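Local coordinates for thiamine pyrophosphokinase (Candida albicans, PDB 2G9Z) that catalyses the transfer of pyrophosphate from ATP to thiamine, making the cofactor thiamine pyrophosphate, at the interface of chains A and B. Sequence-based numbering; all coordinates share one arbitrary frame. Chains: chain A/B, thiamine pyrophosphokinase.

The interface of chains A and B. Residues chain A 221, 224-225, 283-284; chain B 217, 283, 307-308.
B:Met307 and A:Leu283 bury more surface than their neighbours in this mostly apolar patch, part of the two-fold interface between two copies of the enzyme. It probably helps hold the subunits together, consistent with the homodimer usual in this family. The methionine stands on a loop of chain B and runs up to helix 217-233 of chain A. Bends at chi2 and chi3 fold its chain so that the sulfur and the terminal methyl both lie against the helix. The methyl CE sits over the backbone of A:Asn225, 3.6 Å from its CA, and also touches CG2 of A:Ile224 at 3.9 Å. The sulfur SD lies 3.9 Å from CG1 of A:Val221, the two side chains crossing at about a right angle. A long, unbranched, flexible residue suits this place, because its bends let it follow the uneven surface of the helix.

A:Leu283, also from a loop, uses its two methyls on different partners. CD1 meets the ring of B:Phe217, 3.8 Å from CE2, while CD2 packs 4.0 Å from CD2 of B:Leu283, the same residue of the other chain. The forked end of leucine thus serves both a ring and a twin residue. B:Phe217, at the start of its helix, offers its far end to A:Leu283 and A:Ile224 together, with CZ 3.7 Å from CG1 of the isoleucine.

Polar anchoring comes from A:Asn225, whose short side chain carries a flat amide to a backbone group beside the methionine. CG anti to the backbone N (chi1 -176°) points the amide toward chain B, where OD1 accepts a hydrogen bond from the backbone N of B:Leu308 at 2.6 Å, the donor nearly in line with the C=O bond at 169°.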
ATOM      1  N   VAL A 221      -2.749  -4.828  -0.279  1.00 12.76           N
ATOM      2  CA  VAL A 221      -2.556  -5.456  -1.569  1.00 13.04           C
ATOM      3  C   VAL A 221      -3.769  -6.280  -1.986  1.00 13.06           C
ATOM      4  O   VAL A 221      -4.192  -6.220  -3.142  1.00 11.17           O
ATOM      5  CB  VAL A 221      -1.275  -6.325  -1.572  1.00 14.49           C
ATOM      6  CG1 VAL A 221      -1.172  -7.114  -2.874  1.00 13.69           C
ATOM      7  CG2 VAL A 221      -0.058  -5.420  -1.414  1.00 13.67           C
ATOM      8  N   ILE A 224      -6.462  -4.034  -3.349  1.00 14.95           N
ATOM      9  CA  ILE A 224      -6.170  -3.575  -4.699  1.00 13.83           C
ATOM     10  C   ILE A 224      -6.439  -4.735  -5.658  1.00 14.28           C
ATOM     11  O   ILE A 224      -7.040  -4.552  -6.712  1.00 13.69           O
ATOM     12  CB  ILE A 224      -4.695  -3.107  -4.821  1.00 15.50           C
ATOM     13  CG1 ILE A 224      -4.482  -1.851  -3.964  1.00 14.98           C
ATOM     14  CG2 ILE A 224      -4.335  -2.839  -6.288  1.00 15.22           C
ATOM     15  CD1 ILE A 224      -5.372  -0.663  -4.337  1.00 15.05           C
ATOM     16  N   ASN A 225      -6.011  -5.935  -5.279  1.00 12.92           N
ATOM     17  CA  ASN A 225      -6.231  -7.100  -6.121  1.00 14.68           C
ATOM     18  C   ASN A 225      -7.725  -7.231  -6.428  1.00 16.05           C
ATOM     19  O   ASN A 225      -8.119  -7.409  -7.579  1.00 15.89           O
ATOM     20  CB  ASN A 225      -5.710  -8.363  -5.425  1.00 14.40           C
ATOM     21  CG  ASN A 225      -5.829  -9.601  -6.296  1.00 16.06           C
ATOM     22  OD1 ASN A 225      -5.609  -9.546  -7.503  1.00 18.64           O
ATOM     23  ND2 ASN A 225      -6.164 -10.731  -5.679  1.00 14.21           N
ATOM     24  N   LEU A 283      -0.535  -1.760 -10.876  1.00 17.58           N
ATOM     25  CA  LEU A 283      -0.481  -2.883  -9.949  1.00 18.26           C
ATOM     26  C   LEU A 283      -1.112  -4.192 -10.430  1.00 20.85           C
ATOM     27  O   LEU A 283      -1.251  -5.130  -9.646  1.00 25.73           O
ATOM     28  CB  LEU A 283      -1.112  -2.454  -8.620  1.00 16.04           C
ATOM     29  CG  LEU A 283      -0.333  -1.328  -7.928  1.00 16.93           C
ATOM     30  CD1 LEU A 283      -1.136  -0.714  -6.791  1.00 17.39           C
ATOM     31  CD2 LEU A 283       0.985  -1.890  -7.422  1.00 17.91           C
ATOM     32  N   SER A 284      -1.484  -4.272 -11.704  1.00 20.81           N
ATOM     33  CA  SER A 284      -2.094  -5.498 -12.226  1.00 22.53           C
ATOM     34  C   SER A 284      -1.078  -6.406 -12.921  1.00 24.63           C
ATOM     35  O   SER A 284       0.105  -6.092 -12.989  1.00 25.86           O
ATOM     36  CB  SER A 284      -3.202  -5.159 -13.222  1.00 21.25           C
ATOM     37  OG  SER A 284      -2.651  -4.741 -14.456  1.00 22.49           O
TER
ATOM     38  N   PHE B 217      -0.759   6.726  -0.966  1.00 15.44           N
ATOM     39  CA  PHE B 217      -0.632   5.486  -1.713  1.00 14.72           C
ATOM     40  C   PHE B 217       0.393   5.463  -2.844  1.00 14.44           C
ATOM     41  O   PHE B 217       1.090   4.463  -3.023  1.00 14.13           O
ATOM     42  CB  PHE B 217      -1.998   5.047  -2.246  1.00 15.34           C
ATOM     43  CG  PHE B 217      -2.045   3.596  -2.622  1.00 16.85           C
ATOM     44  CD1 PHE B 217      -1.755   2.616  -1.676  1.00 18.59           C
ATOM     45  CD2 PHE B 217      -2.358   3.206  -3.917  1.00 18.03           C
ATOM     46  CE1 PHE B 217      -1.775   1.268  -2.017  1.00 19.06           C
ATOM     47  CE2 PHE B 217      -2.380   1.861  -4.266  1.00 19.24           C
ATOM     48  CZ  PHE B 217      -2.088   0.891  -3.312  1.00 18.10           C
ATOM     49  N   LEU B 283       3.815  -8.001  -6.641  1.00 16.90           N
ATOM     50  CA  LEU B 283       3.638  -6.649  -7.139  1.00 18.28           C
ATOM     51  C   LEU B 283       4.534  -6.235  -8.304  1.00 20.35           C
ATOM     52  O   LEU B 283       4.491  -5.081  -8.734  1.00 23.65           O
ATOM     53  CB  LEU B 283       3.811  -5.672  -5.980  1.00 16.56           C
ATOM     54  CG  LEU B 283       2.736  -5.823  -4.902  1.00 17.36           C
ATOM     55  CD1 LEU B 283       3.127  -5.064  -3.647  1.00 16.74           C
ATOM     56  CD2 LEU B 283       1.412  -5.320  -5.453  1.00 18.01           C
ATOM     57  N   MET B 307      -1.397 -10.539  -9.426  1.00 16.94           N
ATOM     58  CA  MET B 307      -2.473  -9.581  -9.222  1.00 17.93           C
ATOM     59  C   MET B 307      -3.495  -9.942 -10.291  1.00 20.06           C
ATOM     60  O   MET B 307      -3.122 -10.398 -11.371  1.00 19.89           O
ATOM     61  CB  MET B 307      -1.965  -8.150  -9.397  1.00 16.92           C
ATOM     62  CG  MET B 307      -1.022  -7.701  -8.291  1.00 13.82           C
ATOM     63  SD  MET B 307      -1.744  -7.856  -6.624  1.00 18.36           S
ATOM     64  CE  MET B 307      -2.706  -6.345  -6.512  1.00 18.87           C
ATOM     65  N   LEU B 308      -4.771  -9.746  -9.977  1.00 22.05           N
ATOM     66  CA  LEU B 308      -5.875 -10.112 -10.864  1.00 24.37           C
ATOM     67  C   LEU B 308      -6.041 -11.622 -10.811  1.00 23.45           C
ATOM     68  O   LEU B 308      -6.696 -12.220 -11.661  1.00 24.84           O
ATOM     69  CB  LEU B 308      -5.636  -9.677 -12.314  1.00 25.07           C
ATOM     70  CG  LEU B 308      -6.217  -8.299 -12.612  1.00 26.99           C
ATOM     71  CD1 LEU B 308      -5.259  -7.266 -12.068  1.00 27.47           C
ATOM     72  CD2 LEU B 308      -6.439  -8.102 -14.106  1.00 25.42           C
TER